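PDB 2FGQ: outer membrane porin protein 32 from Delftia acidovorans, which forms anion-selective channels across the bacterial outer membrane as a homotrimeric porin and binds malate. Local coordinates for residues L29-A34 and E60-D65; D11-Y16 and G323-I328. All blocks are in the same frame, centred on the assembly; numbering follows the deposited sequence.

Contact 1: L29-A34 and E60-D65; sequences LGTSGA and EIFGDD. With CA (calcium ion), chain C.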
# COMPACT_ATOMS: atom_id res chain seq x y z
N LEU A 29 -11.04 -18.66 -7.30
CA LEU A 29 -9.87 -18.68 -6.43
C LEU A 29 -10.15 -17.62 -5.37
O LEU A 29 -10.33 -16.47 -5.71
CB LEU A 29 -8.58 -18.38 -7.19
CG LEU A 29 -7.32 -18.75 -6.40
CD1 LEU A 29 -7.10 -20.26 -6.49
CD2 LEU A 29 -6.12 -17.98 -6.85
N GLY A 30 -10.20 -18.01 -4.12
CA GLY A 30 -10.42 -17.11 -3.02
C GLY A 30 -9.32 -17.19 -1.99
O GLY A 30 -8.25 -17.73 -2.21
N THR A 31 -9.57 -16.57 -0.84
CA THR A 31 -8.56 -16.45 0.20
C THR A 31 -9.09 -16.69 1.58
O THR A 31 -10.31 -16.62 1.83
CB THR A 31 -7.89 -15.04 0.16
OG1 THR A 31 -8.87 -14.01 0.45
CG2 THR A 31 -7.26 -14.75 -1.21
N SER A 32 -8.16 -16.97 2.50
CA SER A 32 -8.42 -16.81 3.91
C SER A 32 -9.54 -17.73 4.41
O SER A 32 -10.43 -17.32 5.16
CB SER A 32 -8.67 -15.33 4.19
OG SER A 32 -7.51 -14.57 3.93
N GLY A 33 -9.45 -19.01 4.04
CA GLY A 33 -10.43 -20.00 4.45
C GLY A 33 -10.20 -20.59 5.82
O GLY A 33 -11.16 -20.99 6.47
N ALA A 34 -8.94 -20.71 6.23
CA ALA A 34 -8.54 -21.29 7.53
C ALA A 34 -8.01 -20.20 8.50
O ALA A 34 -8.34 -20.20 9.67
CB ALA A 34 -7.53 -22.39 7.35
N GLU A 60 -4.15 -7.08 5.76
CA GLU A 60 -4.65 -8.28 5.08
C GLU A 60 -3.99 -8.42 3.71
O GLU A 60 -3.65 -7.44 3.02
CB GLU A 60 -6.16 -8.19 4.88
CG GLU A 60 -6.80 -9.47 4.38
CD GLU A 60 -8.31 -9.56 4.52
OE1 GLU A 60 -8.94 -8.68 5.15
OE2 GLU A 60 -8.86 -10.59 4.02
N ILE A 61 -3.77 -9.68 3.35
CA ILE A 61 -3.30 -10.08 2.03
C ILE A 61 -4.42 -10.73 1.25
O ILE A 61 -5.16 -11.53 1.77
CB ILE A 61 -2.09 -11.04 2.18
CG1 ILE A 61 -0.90 -10.27 2.77
CG2 ILE A 61 -1.75 -11.75 0.88
CD1 ILE A 61 -0.28 -9.26 1.86
N PHE A 62 -4.52 -10.40 -0.02
CA PHE A 62 -5.46 -10.97 -0.96
C PHE A 62 -4.70 -11.59 -2.12
O PHE A 62 -4.40 -10.92 -3.12
CB PHE A 62 -6.44 -9.88 -1.47
CG PHE A 62 -7.19 -9.16 -0.38
CD1 PHE A 62 -8.39 -9.67 0.13
CD2 PHE A 62 -6.68 -8.02 0.17
CE1 PHE A 62 -9.08 -9.01 1.15
CE2 PHE A 62 -7.34 -7.36 1.18
CZ PHE A 62 -8.55 -7.86 1.68
N GLY A 63 -4.32 -12.86 -1.95
CA GLY A 63 -3.43 -13.51 -2.90
C GLY A 63 -4.05 -13.72 -4.25
O GLY A 63 -3.34 -13.80 -5.24
N ASP A 64 -5.37 -13.77 -4.34
CA ASP A 64 -6.01 -13.97 -5.64
C ASP A 64 -5.92 -12.77 -6.59
O ASP A 64 -5.97 -12.96 -7.80
CB ASP A 64 -7.46 -14.44 -5.50
CG ASP A 64 -8.36 -13.48 -4.73
OD1 ASP A 64 -7.90 -12.63 -3.91
OD2 ASP A 64 -9.60 -13.51 -4.98
N ASP A 65 -5.74 -11.56 -6.05
CA ASP A 65 -5.62 -10.37 -6.87
C ASP A 65 -4.46 -9.45 -6.54
O ASP A 65 -4.41 -8.34 -7.05
CB ASP A 65 -6.94 -9.62 -6.98
CG ASP A 65 -7.31 -8.83 -5.75
OD1 ASP A 65 -6.50 -8.66 -4.82
OD2 ASP A 65 -8.43 -8.29 -5.70
CA CA C . -11.04 -14.41 -6.68
O HOH W 1 -7.71 -12.40 2.42
O HOH W 2 -9.77 -12.51 -1.72
O HOH W 3 -11.27 -11.97 -6.96

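Contact 2: D11-Y16 and G323-I328; sequences DTNVAY and GVQVGI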
# COMPACT_ATOMS: atom_id res chain seq x y z
N ASP A 11 -3.01 -17.61 2.74
CA ASP A 11 -4.04 -18.64 2.75
C ASP A 11 -4.89 -18.38 1.50
O ASP A 11 -5.55 -17.34 1.38
CB ASP A 11 -4.86 -18.55 4.03
CG ASP A 11 -6.01 -19.51 4.08
OD1 ASP A 11 -6.65 -19.76 3.02
OD2 ASP A 11 -6.36 -20.01 5.18
N THR A 12 -4.79 -19.31 0.54
CA THR A 12 -5.47 -19.19 -0.74
C THR A 12 -6.16 -20.51 -1.04
O THR A 12 -5.64 -21.58 -0.71
CB THR A 12 -4.46 -18.77 -1.82
OG1 THR A 12 -3.93 -17.50 -1.46
CG2 THR A 12 -5.09 -18.53 -3.17
N ASN A 13 -7.33 -20.40 -1.66
CA ASN A 13 -8.19 -21.57 -1.83
C ASN A 13 -8.89 -21.55 -3.19
O ASN A 13 -8.92 -20.56 -3.90
CB ASN A 13 -9.25 -21.69 -0.69
CG ASN A 13 -10.06 -20.40 -0.49
OD1 ASN A 13 -10.72 -19.93 -1.44
ND2 ASN A 13 -10.05 -19.84 0.73
N VAL A 14 -9.47 -22.69 -3.53
CA VAL A 14 -10.55 -22.75 -4.49
C VAL A 14 -11.86 -22.83 -3.69
O VAL A 14 -11.93 -23.48 -2.65
CB VAL A 14 -10.39 -23.93 -5.47
CG1 VAL A 14 -11.58 -24.08 -6.33
CG2 VAL A 14 -9.15 -23.73 -6.33
N ALA A 15 -12.87 -22.16 -4.19
CA ALA A 15 -14.15 -22.13 -3.52
C ALA A 15 -15.31 -22.16 -4.50
O ALA A 15 -15.19 -21.80 -5.65
CB ALA A 15 -14.27 -20.95 -2.54
N TYR A 16 -16.44 -22.62 -3.98
CA TYR A 16 -17.67 -22.77 -4.72
C TYR A 16 -18.85 -22.48 -3.80
O TYR A 16 -18.88 -22.91 -2.65
CB TYR A 16 -17.76 -24.21 -5.20
CG TYR A 16 -19.10 -24.67 -5.69
CD1 TYR A 16 -20.04 -25.21 -4.82
CD2 TYR A 16 -19.44 -24.56 -7.02
CE1 TYR A 16 -21.28 -25.65 -5.28
CE2 TYR A 16 -20.68 -25.01 -7.50
CZ TYR A 16 -21.58 -25.53 -6.61
OH TYR A 16 -22.81 -25.94 -7.05
N GLY A 323 -21.74 -24.35 0.32
CA GLY A 323 -20.42 -23.86 -0.08
C GLY A 323 -19.32 -24.79 0.31
O GLY A 323 -19.42 -25.58 1.26
N VAL A 324 -18.23 -24.70 -0.44
CA VAL A 324 -17.05 -25.52 -0.23
C VAL A 324 -15.82 -24.62 -0.43
O VAL A 324 -15.80 -23.78 -1.35
CB VAL A 324 -16.96 -26.67 -1.29
CG1 VAL A 324 -15.77 -27.57 -0.99
CG2 VAL A 324 -18.22 -27.44 -1.33
N GLN A 325 -14.79 -24.84 0.38
CA GLN A 325 -13.47 -24.18 0.21
C GLN A 325 -12.43 -25.24 0.44
O GLN A 325 -12.51 -25.99 1.43
CB GLN A 325 -13.22 -23.09 1.27
CG GLN A 325 -13.95 -21.86 1.13
CD GLN A 325 -13.65 -20.88 2.25
OE1 GLN A 325 -13.66 -21.27 3.42
NE2 GLN A 325 -13.43 -19.61 1.90
N VAL A 326 -11.45 -25.31 -0.43
CA VAL A 326 -10.31 -26.21 -0.23
C VAL A 326 -9.06 -25.38 -0.55
O VAL A 326 -8.99 -24.79 -1.60
CB VAL A 326 -10.40 -27.42 -1.17
CG1 VAL A 326 -9.14 -28.27 -1.11
CG2 VAL A 326 -11.62 -28.30 -0.82
N GLY A 327 -8.09 -25.42 0.33
CA GLY A 327 -6.97 -24.50 0.22
C GLY A 327 -5.74 -24.90 1.00
O GLY A 327 -5.64 -25.98 1.56
N ILE A 328 -4.77 -23.99 0.97
CA ILE A 328 -3.51 -24.13 1.66
C ILE A 328 -3.31 -22.87 2.48
O ILE A 328 -3.60 -21.75 2.02
CB ILE A 328 -2.34 -24.36 0.65
CG1 ILE A 328 -0.99 -24.50 1.38
CG2 ILE A 328 -2.22 -23.29 -0.39
CD1 ILE A 328 0.14 -25.05 0.52
O HOH W 4 -12.96 -18.37 -0.64

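Contact 1: L29-A34 and E60-D65
Asp64 lies against Leu29 and Thr31 at once: its CB packs 4.0 Å from Leu29 CD2, the two side chains running past each other in opposite directions, while its OD1 sits 3.5 Å from Thr31 CG2, where the side chains cross at about a right angle. With chi1 at 60°, Asp64 CG stands between its own backbone N and carbonyl carbon. OD2 of Asp64 and O of Leu29 are 3.1 Å apart, as both bind calcium, each at 2.4 Å. Gly309 O of the same chain, a water and, from a second subunit, Asn136 OD1 and both carboxylate oxygens of Glu158 complete the site, so this porin barrel has a metal site at its trimer interface, joining strand 26-48 to the loop after strand 51-60. Direct hydrogen bonds between the segments are absent; water bridges them. One water donates to Thr31 OG1 and Asp64 OD1. Another accepts from Thr31 OG1 (2.8 Å) and Ser32 OG, and donates to Glu60 OE2 (2.7 Å) and Ile61 O. Ser32 OG also takes a hydrogen bond from Ser37 N, and Glu60 OE2 forms a salt bridge with Lys308 NZ. Glu60 CG lies 3.6 Å above one face of its own segment's Phe62 ring.

Contact 2: D11-Y16 and G323-I328
Six backbone hydrogen bonds tie Asp11-Tyr16 to Gly323-Ile328, two at each of the pairs Thr12-Ile328, Val14-Val326 and Tyr16-Val324. The bond from Val326 N to Val14 O measures 2.9 Å and is nearly straight, 166° at the hydrogen; both bonds of the Thr12-Ile328 pair are longer. CA-H...O contacts add to the pairing, as from Gln325 CA to Val14 O at 3.3 Å. On the face carrying Asn13, Ala15 and Gln325, a water links two side-chain amides, donating to Asn13 OD1 (2.8 Å) and accepting from Gln325 NE2. Asn13 CG lies between its backbone N and carbonyl carbon (chi1 53°), whereas Gln325 CG is anti to its carbonyl carbon, the chain extended beyond. The amide planes are 47° apart, and Asn13 ND2 comes within 3.6 Å of Gln325 NE2 without a bond. ND2 is hydrogen-bonded to Tyr289 OH, which also hydrogen-bonds Asp11 OD1, and Gln325 OE1 accepts from Ile112 N.

Packing on this face is close. Gly327 has no side chain beside Asn13, and at this non-hydrogen-bonded pair the CA atoms approach to 3.8 Å; Asn13 CB rests 3.2 Å from Val326 O, and Ala15 CB meets Gln325 CG at 3.8 Å. On the other face, Thr12 and Ile328 pack on Val79 of a second subunit, and Val14 on Ile138 of that subunit. The strand axes come within 4.5 Å. Pairing the first strand, 4-17, with the last, 320-331, is the closure of the 16-stranded porin barrel.

About 9 Å between their centres puts contact 1 and contact 2 side by side, and strand 4-17 adjoins strand 26-48 in the barrel sheet. Two probable backbone hydrogen bonds join them directly, Ser32 N to Asp11 O and Gly30 N to Asn13 O, both 2.9 Å. Separately, the Asp11 side chain accepts from Gly33 N through OD1 and from Ala34 N through OD2. Both contacts are largely buried and touch the second subunit, but by different chemistry. Contact 1 anchors a loop to a strand through calcium and water, and the neighbour supplies metal ligands. Contact 2 pairs two strands by regular backbone hydrogen bonds, offers the neighbour mainly apolar packing, and includes Val326 exposed on the surface.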